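Side-chain contacts in PBP domain-containing protein (Vibrio parahaemolyticus, PDB 3MUQ), which is of unknown function but probably binds a small ligand in the manner of periplasmic binding proteins: residues Lys92-Ala96 and Lys97-Asp101; Gly133-Ala136 and Gln137-Ile140. All coordinates share one frame; numbering follows the deposited sequence.

Interaction 1. Residues Lys92-Ala96 and Lys97-Asp101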
ATOM      1  N   LYS A  92      30.183   4.910   8.670  1.00 24.56           N
ATOM      2  CA  LYS A  92      30.039   6.244   9.226  1.00 31.00           C
ATOM      3  C   LYS A  92      31.148   7.172   8.709  1.00 28.99           C
ATOM      4  O   LYS A  92      30.922   8.354   8.472  1.00 37.66           O
ATOM      5  CB  LYS A  92      30.031   6.188  10.757  1.00 41.40           C
ATOM      6  CG  LYS A  92      29.640   7.503  11.419  1.00 56.65           C
ATOM      7  CD  LYS A  92      29.660   7.396  12.939  1.00 64.82           C
ATOM      8  CE  LYS A  92      28.632   8.327  13.577  1.00 69.06           C
ATOM      9  NZ  LYS A  92      28.636   9.693  12.974  1.00 68.90           N
ATOM     10  N   ALA A  93      32.339   6.619   8.514  1.00 25.90           N
ATOM     11  CA  ALA A  93      33.485   7.400   8.065  1.00 27.43           C
ATOM     12  C   ALA A  93      33.445   7.782   6.573  1.00 26.35           C
ATOM     13  O   ALA A  93      34.226   8.614   6.135  1.00 30.49           O
ATOM     14  CB  ALA A  93      34.790   6.662   8.402  1.00 29.96           C
ATOM     15  N   ASP A  94      32.563   7.158   5.794  1.00 22.63           N
ATOM     16  CA  ASP A  94      32.320   7.587   4.414  1.00 24.01           C
ATOM     17  C   ASP A  94      33.599   7.821   3.601  1.00 25.04           C
ATOM     18  O   ASP A  94      33.851   8.927   3.120  1.00 22.31           O
ATOM     19  CB  ASP A  94      31.487   8.862   4.428  1.00 21.78           C
ATOM     20  CG  ASP A  94      31.080   9.323   3.047  1.00 23.69           C
ATOM     21  OD1 ASP A  94      31.071   8.511   2.091  1.00 25.89           O
ATOM     22  OD2 ASP A  94      30.752  10.518   2.923  1.00 26.88           O
ATOM     23  N   PRO A  95      34.386   6.764   3.407  1.00 28.29           N
ATOM     24  CA  PRO A  95      35.704   6.886   2.777  1.00 33.43           C
ATOM     25  C   PRO A  95      35.649   7.343   1.322  1.00 35.06           C
ATOM     26  O   PRO A  95      36.647   7.883   0.840  1.00 39.08           O
ATOM     27  CB  PRO A  95      36.272   5.464   2.879  1.00 30.48           C
ATOM     28  CG  PRO A  95      35.069   4.592   2.955  1.00 29.76           C
ATOM     29  CD  PRO A  95      34.068   5.370   3.759  1.00 30.56           C
ATOM     30  N   ALA A  96      34.529   7.140   0.630  1.00 25.25           N
ATOM     31  CA  ALA A  96      34.409   7.652  -0.737  1.00 24.51           C
ATOM     32  C   ALA A  96      33.935   9.103  -0.769  1.00 27.97           C
ATOM     33  O   ALA A  96      33.806   9.701  -1.841  1.00 26.89           O
ATOM     34  CB  ALA A  96      33.477   6.770  -1.584  1.00 23.22           C
ATOM     35  N   LYS A  97      33.661   9.657   0.407  1.00 29.00           N
ATOM     36  CA  LYS A  97      33.164  11.022   0.517  1.00 35.66           C
ATOM     37  C   LYS A  97      31.936  11.272  -0.372  1.00 36.01           C
ATOM     38  O   LYS A  97      31.907  12.226  -1.152  1.00 34.77           O
ATOM     39  CB  LYS A  97      34.272  12.041   0.192  1.00 44.02           C
ATOM     40  CG  LYS A  97      35.588  11.845   0.956  1.00 52.50           C
ATOM     41  CD  LYS A  97      35.357  11.764   2.456  1.00 63.95           C
ATOM     42  CE  LYS A  97      36.611  11.318   3.203  1.00 70.70           C
ATOM     43  NZ  LYS A  97      36.310  10.986   4.631  1.00 71.09           N
ATOM     44  N   ILE A  98      30.916  10.427  -0.252  1.00 25.64           N
ATOM     45  CA  ILE A  98      29.695  10.633  -1.030  1.00 21.66           C
ATOM     46  C   ILE A  98      28.644  11.423  -0.259  1.00 26.38           C
ATOM     47  O   ILE A  98      27.653  11.875  -0.840  1.00 28.05           O
ATOM     48  CB  ILE A  98      29.029   9.301  -1.415  1.00 26.52           C
ATOM     49  CG1 ILE A  98      28.430   8.645  -0.166  1.00 21.55           C
ATOM     50  CG2 ILE A  98      30.014   8.405  -2.132  1.00 33.87           C
ATOM     51  CD1 ILE A  98      27.152   7.921  -0.405  1.00 23.49           C
ATOM     52  N   LYS A  99      28.859  11.559   1.046  1.00 27.49           N
ATOM     53  CA  LYS A  99      27.880  12.127   1.977  1.00 37.26           C
ATOM     54  C   LYS A  99      27.226  13.434   1.509  1.00 40.04           C
ATOM     55  O   LYS A  99      26.052  13.686   1.792  1.00 43.39           O
ATOM     56  CB  LYS A  99      28.533  12.329   3.350  1.00 44.62           C
ATOM     57  CG  LYS A  99      27.566  12.458   4.510  1.00 53.37           C
ATOM     58  CD  LYS A  99      28.320  12.695   5.812  1.00 59.66           C
ATOM     59  CE  LYS A  99      27.376  13.003   6.974  1.00 68.15           C
ATOM     60  NZ  LYS A  99      26.593  11.821   7.441  1.00 70.37           N
ATOM     61  N   ASP A 100      27.979  14.265   0.794  1.00 37.42           N
ATOM     62  CA  ASP A 100      27.450  15.556   0.381  1.00 42.20           C
ATOM     63  C   ASP A 100      27.310  15.703  -1.130  1.00 49.09           C
ATOM     64  O   ASP A 100      27.345  16.821  -1.646  1.00 52.94           O
ATOM     65  CB  ASP A 100      28.324  16.689   0.922  1.00 49.57           C
ATOM     66  CG  ASP A 100      28.407  16.691   2.432  1.00 55.62           C
ATOM     67  OD1 ASP A 100      27.419  16.299   3.088  1.00 60.27           O
ATOM     68  OD2 ASP A 100      29.464  17.089   2.966  1.00 59.04           O
ATOM     69  N   ASP A 101      27.154  14.592  -1.844  1.00 46.73           N
ATOM     70  CA  ASP A 101      26.977  14.664  -3.292  1.00 46.13           C
ATOM     71  C   ASP A 101      25.570  15.130  -3.623  1.00 46.01           C
ATOM     72  O   ASP A 101      24.688  15.095  -2.769  1.00 41.55           O
ATOM     73  CB  ASP A 101      27.289  13.328  -3.958  1.00 43.43           C
ATOM     74  CG  ASP A 101      28.763  12.987  -3.899  1.00 45.59           C
ATOM     75  OD1 ASP A 101      29.515  13.723  -3.220  1.00 46.28           O
ATOM     76  OD2 ASP A 101      29.172  11.988  -4.529  1.00 43.60           O
TER
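The carboxylate of D94 reaches forward over the chain that follows it and receives the backbone N-H of I98 on OD1. That bond, 3.0 Å from I98 N to D94 OD1, is fairly straight at 162°; it arrives on the syn side of the carboxylate and only 15° out of its plane. The other oxygen, OD2, lies 2.9 Å from K99 N and probably takes that N-H as well, though its modelled place is less sure. CG of D94 stands anti to the backbone N (chi1 -175°), which carries the carboxylate to these amides. Behind it the main chain folds back, K97 N bonding to D94 O at 2.8 Å. K97 sends its side chain back beside this carbonyl, bent at chi2, and NZ makes a weak bond of 3.5 Å to A93 O. On the buried side A96 CB rests 3.9 Å from I98 CG2. Further out, the hydroxyl of Y167 bonds both D94 OD1 and A96 N, while I98 packs on V107 and I111 of helix 104-113. D94 to K97 is a type I beta turn, followed at once by another from I98 to D101, in the loop between strand 78-90 and helix 104-113.

Interaction 2. Residues Gly133-Ala136 and Gln137-Ile140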
ATOM      1  N   GLY A 133      19.898  -0.204 -12.946  1.00 33.70           N
ATOM      2  CA  GLY A 133      19.442   0.929 -13.723  1.00 34.66           C
ATOM      3  C   GLY A 133      20.309   2.148 -13.488  1.00 35.81           C
ATOM      4  O   GLY A 133      20.642   2.869 -14.423  1.00 38.26           O
ATOM      5  N   PHE A 134      20.674   2.393 -12.236  1.00 31.96           N
ATOM      6  CA  PHE A 134      21.503   3.547 -11.931  1.00 31.42           C
ATOM      7  C   PHE A 134      22.880   3.383 -12.552  1.00 29.65           C
ATOM      8  O   PHE A 134      23.408   4.320 -13.135  1.00 33.56           O
ATOM      9  CB  PHE A 134      21.620   3.770 -10.426  1.00 34.23           C
ATOM     10  CG  PHE A 134      20.345   4.216  -9.773  1.00 36.03           C
ATOM     11  CD1 PHE A 134      19.431   4.994 -10.466  1.00 36.78           C
ATOM     12  CD2 PHE A 134      20.068   3.873  -8.458  1.00 32.62           C
ATOM     13  CE1 PHE A 134      18.261   5.413  -9.865  1.00 41.31           C
ATOM     14  CE2 PHE A 134      18.893   4.283  -7.849  1.00 38.81           C
ATOM     15  CZ  PHE A 134      17.989   5.059  -8.553  1.00 43.39           C
ATOM     16  N   TRP A 135      23.466   2.195 -12.437  1.00 31.78           N
ATOM     17  CA  TRP A 135      24.749   1.963 -13.089  1.00 31.93           C
ATOM     18  C   TRP A 135      24.620   2.257 -14.575  1.00 34.05           C
ATOM     19  O   TRP A 135      25.471   2.931 -15.146  1.00 34.59           O
ATOM     20  CB  TRP A 135      25.284   0.538 -12.866  1.00 29.30           C
ATOM     21  CG  TRP A 135      25.766   0.272 -11.458  1.00 27.95           C
ATOM     22  CD1 TRP A 135      25.299  -0.679 -10.607  1.00 27.60           C
ATOM     23  CD2 TRP A 135      26.784   0.984 -10.736  1.00 29.16           C
ATOM     24  NE1 TRP A 135      25.955  -0.618  -9.398  1.00 24.28           N
ATOM     25  CE2 TRP A 135      26.878   0.392  -9.453  1.00 26.62           C
ATOM     26  CE3 TRP A 135      27.622   2.060 -11.047  1.00 28.53           C
ATOM     27  CZ2 TRP A 135      27.773   0.839  -8.486  1.00 23.51           C
ATOM     28  CZ3 TRP A 135      28.519   2.496 -10.091  1.00 26.25           C
ATOM     29  CH2 TRP A 135      28.582   1.895  -8.821  1.00 24.40           C
ATOM     30  N   ALA A 136      23.556   1.762 -15.200  1.00 38.84           N
ATOM     31  CA  ALA A 136      23.359   1.995 -16.634  1.00 40.33           C
ATOM     32  C   ALA A 136      23.292   3.494 -16.938  1.00 38.61           C
ATOM     33  O   ALA A 136      23.900   3.961 -17.895  1.00 41.78           O
ATOM     34  CB  ALA A 136      22.114   1.280 -17.145  1.00 35.31           C
ATOM     35  N   GLN A 137      22.579   4.248 -16.108  1.00 35.09           N
ATOM     36  CA  GLN A 137      22.495   5.695 -16.295  1.00 35.66           C
ATOM     37  C   GLN A 137      23.831   6.409 -16.119  1.00 44.69           C
ATOM     38  O   GLN A 137      24.069   7.430 -16.753  1.00 49.19           O
ATOM     39  CB  GLN A 137      21.470   6.306 -15.354  1.00 32.66           C
ATOM     40  CG  GLN A 137      20.040   5.952 -15.706  1.00 37.34           C
ATOM     41  CD  GLN A 137      19.073   6.364 -14.624  1.00 45.81           C
ATOM     42  OE1 GLN A 137      18.965   7.545 -14.290  1.00 46.34           O
ATOM     43  NE2 GLN A 137      18.367   5.386 -14.053  1.00 48.49           N
ATOM     44  N   THR A 138      24.692   5.891 -15.246  1.00 41.87           N
ATOM     45  CA  THR A 138      26.001   6.510 -15.036  1.00 42.95           C
ATOM     46  C   THR A 138      26.934   6.155 -16.174  1.00 42.36           C
ATOM     47  O   THR A 138      27.997   6.752 -16.320  1.00 45.30           O
ATOM     48  CB  THR A 138      26.660   6.083 -13.707  1.00 39.42           C
ATOM     49  OG1 THR A 138      26.973   4.679 -13.738  1.00 34.77           O
ATOM     50  CG2 THR A 138      25.748   6.408 -12.522  1.00 34.01           C
ATOM     51  N   LYS A 139      26.514   5.185 -16.980  1.00 42.10           N
ATOM     52  CA  LYS A 139      27.307   4.671 -18.088  1.00 46.48           C
ATOM     53  C   LYS A 139      28.528   3.916 -17.592  1.00 46.93           C
ATOM     54  O   LYS A 139      29.420   3.587 -18.373  1.00 46.67           O
ATOM     55  CB  LYS A 139      27.734   5.786 -19.051  1.00 59.05           C
ATOM     56  CG  LYS A 139      26.696   6.169 -20.103  1.00 68.32           C
ATOM     57  CD  LYS A 139      25.652   7.125 -19.542  1.00 76.35           C
ATOM     58  CE  LYS A 139      24.613   7.494 -20.595  1.00 80.30           C
ATOM     59  NZ  LYS A 139      23.315   7.910 -19.981  1.00 78.70           N
ATOM     60  N   ILE A 140      28.573   3.647 -16.292  1.00 48.09           N
ATOM     61  CA  ILE A 140      29.612   2.788 -15.740  1.00 44.64           C
ATOM     62  C   ILE A 140      29.111   1.356 -15.698  1.00 42.85           C
ATOM     63  O   ILE A 140      27.947   1.106 -15.393  1.00 48.05           O
ATOM     64  CB  ILE A 140      30.015   3.199 -14.306  1.00 41.81           C
ATOM     65  CG1 ILE A 140      30.831   4.489 -14.321  1.00 45.16           C
ATOM     66  CG2 ILE A 140      30.832   2.101 -13.644  1.00 38.88           C
ATOM     67  CD1 ILE A 140      30.125   5.662 -13.677  1.00 45.31           C
TER
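T138 turns its hydroxyl back onto the preceding helical turn and donates it to W135 O, with OG1 2.7 Å from that oxygen. The first torsion makes this possible: at chi1 66°, OG1 sits between the backbone N and the carbonyl carbon. The donor is tilted 21° from the carbonyl plane. A weaker side-chain bond comes from Q137: extended beyond CG, it lays its amide near the G133 carbonyl, NE2 standing 3.4 Å from G133 O. The same oxygen is held more firmly by the backbone N of Q137, and K139 NZ adds a weak bond to Q137 O.

Among the main-chain bonds, T138 N still meets F134 O in the regular helical way. Then the pattern changes. K139, with positive phi, leaves the helix; its N-H turns to A136 O at 3.0 Å, approaching well above the carbonyl plane, and I140 N makes a weak bond of 3.4 Å to W135 O. This is a Schellman motif, closing the C-terminal end of helix 126-138, the helix of the beta-alpha-beta unit between strands 118-120 and 147-149.

Two rings take part. The F134 ring runs beside the Q137 side chain in the same direction; NE2 comes to the ring edge, 3.8 Å from F134 CD1, with ring and amide planes 64° apart. The indole of W135 has T138 OG1 at its edge, near its plane, while I140 CG2 approaches obliquely to 4.1 Å from W135 CE3. E131, one turn earlier, accepts a hydrogen bond from W135 NE1, and the indole also meets the ring of F108. Apolar packing continues from T138 onto L105 and F108 of helix 104-113, whereas F134 touches L194.

Following the chain from the N terminus, strand 78-90 of the large mixed sheet runs out into the loop that holds interaction 1, two consecutive turns that close before helix 104-113 begins. Strand 118-120 comes next, then helix 126-138, whose last turn and exit make up interaction 2. The two are therefore in series, neither nested nor crossed; each closes a short local piece of chain. The centres of interaction 1 and interaction 2 are about 20 Å apart and their nearest atoms about 9 Å apart, so they do not touch. Helix 104-113 links them: residues of both pack against it, so the loop before it and the end of helix 126-138 are tied to one helix.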